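Local atomic coordinates of aminotransferase (Bacillus subtilis, PDB entry 6L1O), a protein that is a pyridoxal-phosphate-dependent aminotransferase of the class I family, encoded in the operon for biosynthesis of the dipeptide antibiotic bacilysin. Residues 237-248 with 276-284. Numbering follows the deposited sequence.
Sequences FSKTFNMAGWRM and LQQAASAAL. With PLP (pyridoxal-5'-phosphate), chain E.
Phe-241 meets Ala-283 ring to methyl. Its CB points toward helix 274-285. CG, CD1 and CD2 lie close to Ala-283 CB, which sits 3.7 Å from the ring centroid and 1° off the normal, a CH-pi contact. Further out, CE1 comes to 3.4 Å from Ala-283 O, and CE2 reaches Leu-284 CD2. The tip, CZ, ends 3.5 Å from Ala-283 O. Thr-240 CG2 covers the opposite face, so the ring is held between two methyl groups.

Phe-237 packs its CZ on Ala-280 CB at 3.6 Å, and its CE1 also touches Leu-284 CD2. Met-248 SD lies 3.4 Å from Leu-276 O and also touches Ala-280 CB. The bend at chi3 (-71°) turns CE to Leu-276 O as well. The small alanines probably allow the close approach, with Phe-241 CA 7.1 Å from Ala-283 CA.

Segment 237-248 follows strand 231-236 of the large mixed sheet in the class I aminotransferase fold. It carries Ser-238, Lys-239 and Arg-247 of the PLP pocket. Ser-238 OG donates to PLP O3P at 2.7 Å. The Arg-247 guanidinium grips the phosphate with two nearly straight bonds, NH1 to O3P and NH2 to O1P. NH1 also bonds Ala-244 O, which helps fix the plane of the group.

Trp-246 brings CZ3 to 3.6 Å from Ala-279 CB and CE3 against Leu-276 CD2. Its NE1 bonds Thr-46 OG1, and its ring stacks on Phe-273 of the second subunit.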
loop_
_atom_site.group_PDB
_atom_site.type_symbol
_atom_site.label_atom_id
_atom_site.label_comp_id
_atom_site.label_asym_id
_atom_site.label_seq_id
_atom_site.Cartn_x
_atom_site.Cartn_y
_atom_site.Cartn_z
ATOM N N PHE B 237 -6.197 12.016 5.103
ATOM C CA PHE B 237 -7.587 12.320 4.870
ATOM C C PHE B 237 -8.473 11.761 5.996
ATOM O O PHE B 237 -9.605 12.151 6.107
ATOM C CB PHE B 237 -8.025 11.785 3.490
ATOM C CG PHE B 237 -7.524 12.622 2.333
ATOM C CD1 PHE B 237 -8.287 13.599 1.749
ATOM C CD2 PHE B 237 -6.235 12.415 1.865
ATOM C CE1 PHE B 237 -7.767 14.408 0.721
ATOM C CE2 PHE B 237 -5.720 13.171 0.827
ATOM C CZ PHE B 237 -6.465 14.200 0.279
ATOM N N SER B 238 -7.919 10.881 6.835
ATOM C CA SER B 238 -8.707 10.035 7.713
ATOM C C SER B 238 -9.505 10.803 8.725
ATOM O O SER B 238 -10.719 10.655 8.796
ATOM C CB SER B 238 -7.831 8.972 8.420
ATOM O OG SER B 238 -7.233 8.113 7.456
ATOM N N LYS B 239 -8.837 11.720 9.432
ATOM C CA LYS B 239 -9.506 12.460 10.497
ATOM C C LYS B 239 -10.184 13.714 9.980
ATOM O O LYS B 239 -11.248 14.051 10.402
ATOM C CB LYS B 239 -8.506 12.809 11.604
ATOM C CG LYS B 239 -7.744 11.607 12.180
ATOM C CD LYS B 239 -8.640 10.385 12.362
ATOM C CE LYS B 239 -7.941 9.217 12.948
ATOM N NZ LYS B 239 -6.486 9.249 12.737
ATOM N N THR B 240 -9.534 14.438 9.079
ATOM C CA THR B 240 -10.055 15.697 8.617
ATOM C C THR B 240 -11.400 15.546 7.939
ATOM O O THR B 240 -12.298 16.342 8.142
ATOM C CB THR B 240 -9.073 16.383 7.636
ATOM O OG1 THR B 240 -7.854 16.673 8.339
ATOM C CG2 THR B 240 -9.663 17.687 7.129
ATOM N N PHE B 241 -11.548 14.489 7.178
ATOM C CA PHE B 241 -12.700 14.338 6.299
ATOM C C PHE B 241 -13.556 13.151 6.585
ATOM O O PHE B 241 -14.426 12.776 5.766
ATOM C CB PHE B 241 -12.206 14.280 4.843
ATOM C CG PHE B 241 -11.513 15.530 4.398
ATOM C CD1 PHE B 241 -12.216 16.700 4.215
ATOM C CD2 PHE B 241 -10.132 15.525 4.150
ATOM C CE1 PHE B 241 -11.562 17.865 3.814
ATOM C CE2 PHE B 241 -9.502 16.653 3.684
ATOM C CZ PHE B 241 -10.231 17.832 3.531
ATOM N N ASN B 242 -13.366 12.518 7.755
ATOM C CA ASN B 242 -14.040 11.242 8.046
ATOM C C ASN B 242 -13.827 10.252 6.877
ATOM O O ASN B 242 -14.790 9.644 6.317
ATOM C CB ASN B 242 -15.545 11.472 8.260
ATOM C CG ASN B 242 -15.875 12.347 9.415
ATOM O OD1 ASN B 242 -15.150 12.422 10.373
ATOM N ND2 ASN B 242 -17.013 13.046 9.326
ATOM N N MET B 243 -12.571 10.121 6.454
ATOM C CA MET B 243 -12.212 9.220 5.350
ATOM C C MET B 243 -11.254 8.120 5.777
ATOM O O MET B 243 -10.457 7.595 4.943
ATOM C CB MET B 243 -11.622 10.047 4.198
ATOM C CG MET B 243 -12.653 10.867 3.463
ATOM S SD MET B 243 -11.981 11.995 2.247
ATOM C CE MET B 243 -11.782 10.815 0.898
ATOM N N ALA B 244 -11.354 7.680 7.039
ATOM C CA ALA B 244 -10.428 6.700 7.589
ATOM C C ALA B 244 -10.372 5.436 6.789
ATOM O O ALA B 244 -9.276 4.871 6.579
ATOM C CB ALA B 244 -10.719 6.435 9.066
ATOM N N GLY B 245 -11.535 5.001 6.275
ATOM C CA GLY B 245 -11.644 3.776 5.547
ATOM C C GLY B 245 -11.138 3.874 4.095
ATOM O O GLY B 245 -10.856 2.872 3.472
ATOM N N TRP B 246 -11.057 5.095 3.594
ATOM C CA TRP B 246 -10.647 5.360 2.206
ATOM C C TRP B 246 -9.152 5.161 1.937
ATOM O O TRP B 246 -8.764 4.864 0.786
ATOM C CB TRP B 246 -11.013 6.727 1.789
ATOM C CG TRP B 246 -12.493 7.034 1.823
ATOM C CD1 TRP B 246 -13.354 6.969 2.910
ATOM C CD2 TRP B 246 -13.276 7.523 0.731
ATOM N NE1 TRP B 246 -14.618 7.406 2.531
ATOM C CE2 TRP B 246 -14.596 7.727 1.205
ATOM C CE3 TRP B 246 -12.994 7.800 -0.609
ATOM C CZ2 TRP B 246 -15.614 8.186 0.382
ATOM C CZ3 TRP B 246 -14.024 8.318 -1.434
ATOM C CH2 TRP B 246 -15.306 8.467 -0.940
ATOM N N ARG B 247 -8.346 5.274 2.977
ATOM C CA ARG B 247 -6.881 5.013 2.930
ATOM C C ARG B 247 -6.139 5.976 2.009
ATOM O O ARG B 247 -5.621 5.572 0.968
ATOM C CB ARG B 247 -6.593 3.565 2.546
ATOM C CG ARG B 247 -7.375 2.497 3.330
ATOM C CD ARG B 247 -7.286 2.622 4.806
ATOM N NE ARG B 247 -5.898 2.726 5.283
ATOM C CZ ARG B 247 -5.476 3.599 6.154
ATOM N NH1 ARG B 247 -6.309 4.482 6.691
ATOM N NH2 ARG B 247 -4.191 3.624 6.508
ATOM N N MET B 248 -6.144 7.257 2.338
ATOM C CA MET B 248 -5.437 8.244 1.550
ATOM C C MET B 248 -4.676 9.223 2.422
ATOM O O MET B 248 -5.165 9.630 3.490
ATOM C CB MET B 248 -6.398 8.993 0.630
ATOM C CG MET B 248 -6.848 8.113 -0.586
ATOM S SD MET B 248 -7.765 9.058 -1.780
ATOM C CE MET B 248 -9.224 9.311 -0.877
ATOM N N LEU B 276 -10.672 7.445 -6.433
ATOM C CA LEU B 276 -10.237 7.903 -5.119
ATOM C C LEU B 276 -9.503 9.240 -5.168
ATOM O O LEU B 276 -9.690 10.085 -4.332
ATOM C CB LEU B 276 -9.373 6.833 -4.460
ATOM C CG LEU B 276 -10.078 5.550 -3.996
ATOM C CD1 LEU B 276 -9.012 4.602 -3.480
ATOM C CD2 LEU B 276 -11.095 5.854 -2.911
ATOM N N GLN B 277 -8.637 9.421 -6.156
ATOM C CA GLN B 277 -7.910 10.673 -6.293
ATOM C C GLN B 277 -8.834 11.848 -6.528
ATOM O O GLN B 277 -8.608 12.926 -6.011
ATOM C CB GLN B 277 -6.843 10.580 -7.406
ATOM C CG GLN B 277 -5.811 9.465 -7.139
ATOM C CD GLN B 277 -4.599 9.554 -8.036
ATOM O OE1 GLN B 277 -3.940 10.609 -8.124
ATOM N NE2 GLN B 277 -4.305 8.448 -8.727
ATOM N N GLN B 278 -9.859 11.650 -7.351
ATOM C CA GLN B 278 -10.816 12.677 -7.618
ATOM C C GLN B 278 -11.628 12.997 -6.355
ATOM O O GLN B 278 -11.907 14.129 -6.084
ATOM C CB GLN B 278 -11.756 12.230 -8.754
ATOM C CG GLN B 278 -12.784 13.245 -9.134
ATOM C CD GLN B 278 -13.290 13.099 -10.587
ATOM O OE1 GLN B 278 -12.536 12.739 -11.479
ATOM N NE2 GLN B 278 -14.576 13.383 -10.808
ATOM N N ALA B 279 -11.958 11.991 -5.557
ATOM C CA ALA B 279 -12.631 12.268 -4.274
ATOM C C ALA B 279 -11.733 13.061 -3.354
ATOM O O ALA B 279 -12.184 13.980 -2.642
ATOM C CB ALA B 279 -13.064 10.956 -3.628
ATOM N N ALA B 280 -10.448 12.725 -3.334
ATOM C CA ALA B 280 -9.493 13.429 -2.491
ATOM C C ALA B 280 -9.381 14.889 -2.907
ATOM O O ALA B 280 -9.327 15.819 -2.074
ATOM C CB ALA B 280 -8.136 12.766 -2.536
ATOM N N SER B 281 -9.443 15.119 -4.207
ATOM C CA SER B 281 -9.350 16.443 -4.719
ATOM C C SER B 281 -10.631 17.255 -4.389
ATOM O O SER B 281 -10.536 18.435 -4.109
ATOM C CB SER B 281 -9.099 16.395 -6.238
ATOM O OG SER B 281 -9.247 17.678 -6.713
ATOM N N ALA B 282 -11.781 16.590 -4.378
ATOM C CA ALA B 282 -13.046 17.242 -4.043
ATOM C C ALA B 282 -13.051 17.523 -2.533
ATOM O O ALA B 282 -13.572 18.509 -2.119
ATOM C CB ALA B 282 -14.237 16.400 -4.440
ATOM N N ALA B 283 -12.390 16.666 -1.735
ATOM C CA ALA B 283 -12.239 16.943 -0.303
ATOM C C ALA B 283 -11.456 18.202 -0.034
ATOM O O ALA B 283 -11.889 19.089 0.697
ATOM C CB ALA B 283 -11.662 15.746 0.438
ATOM N N LEU B 284 -10.330 18.333 -0.712
ATOM C CA LEU B 284 -9.441 19.418 -0.488
ATOM C C LEU B 284 -10.018 20.730 -1.019
ATOM O O LEU B 284 -9.787 21.798 -0.457
ATOM C CB LEU B 284 -8.104 19.167 -1.186
ATOM C CG LEU B 284 -7.299 17.959 -0.706
ATOM C CD1 LEU B 284 -6.033 17.790 -1.553
ATOM C CD2 LEU B 284 -7.025 18.079 0.790
HETATM N N1 PLP E . -0.910 9.711 12.922
HETATM C C2 PLP E . -1.568 9.687 14.096
HETATM C C2A PLP E . -0.900 10.092 15.377
HETATM C C3 PLP E . -2.911 9.158 14.167
HETATM O O3 PLP E . -3.615 9.057 15.300
HETATM C C4 PLP E . -3.501 8.798 12.928
HETATM C C4A PLP E . -4.723 7.928 13.084
HETATM C C5 PLP E . -2.731 8.864 11.693
HETATM C C6 PLP E . -1.441 9.370 11.755
HETATM C C5A PLP E . -3.325 8.566 10.348
HETATM O O4P PLP E . -3.719 7.283 10.130
HETATM P P PLP E . -4.146 6.816 8.622
HETATM O O1P PLP E . -3.300 5.624 8.352
HETATM O O2P PLP E . -4.004 7.953 7.632
HETATM O O3P PLP E . -5.602 6.466 8.756
#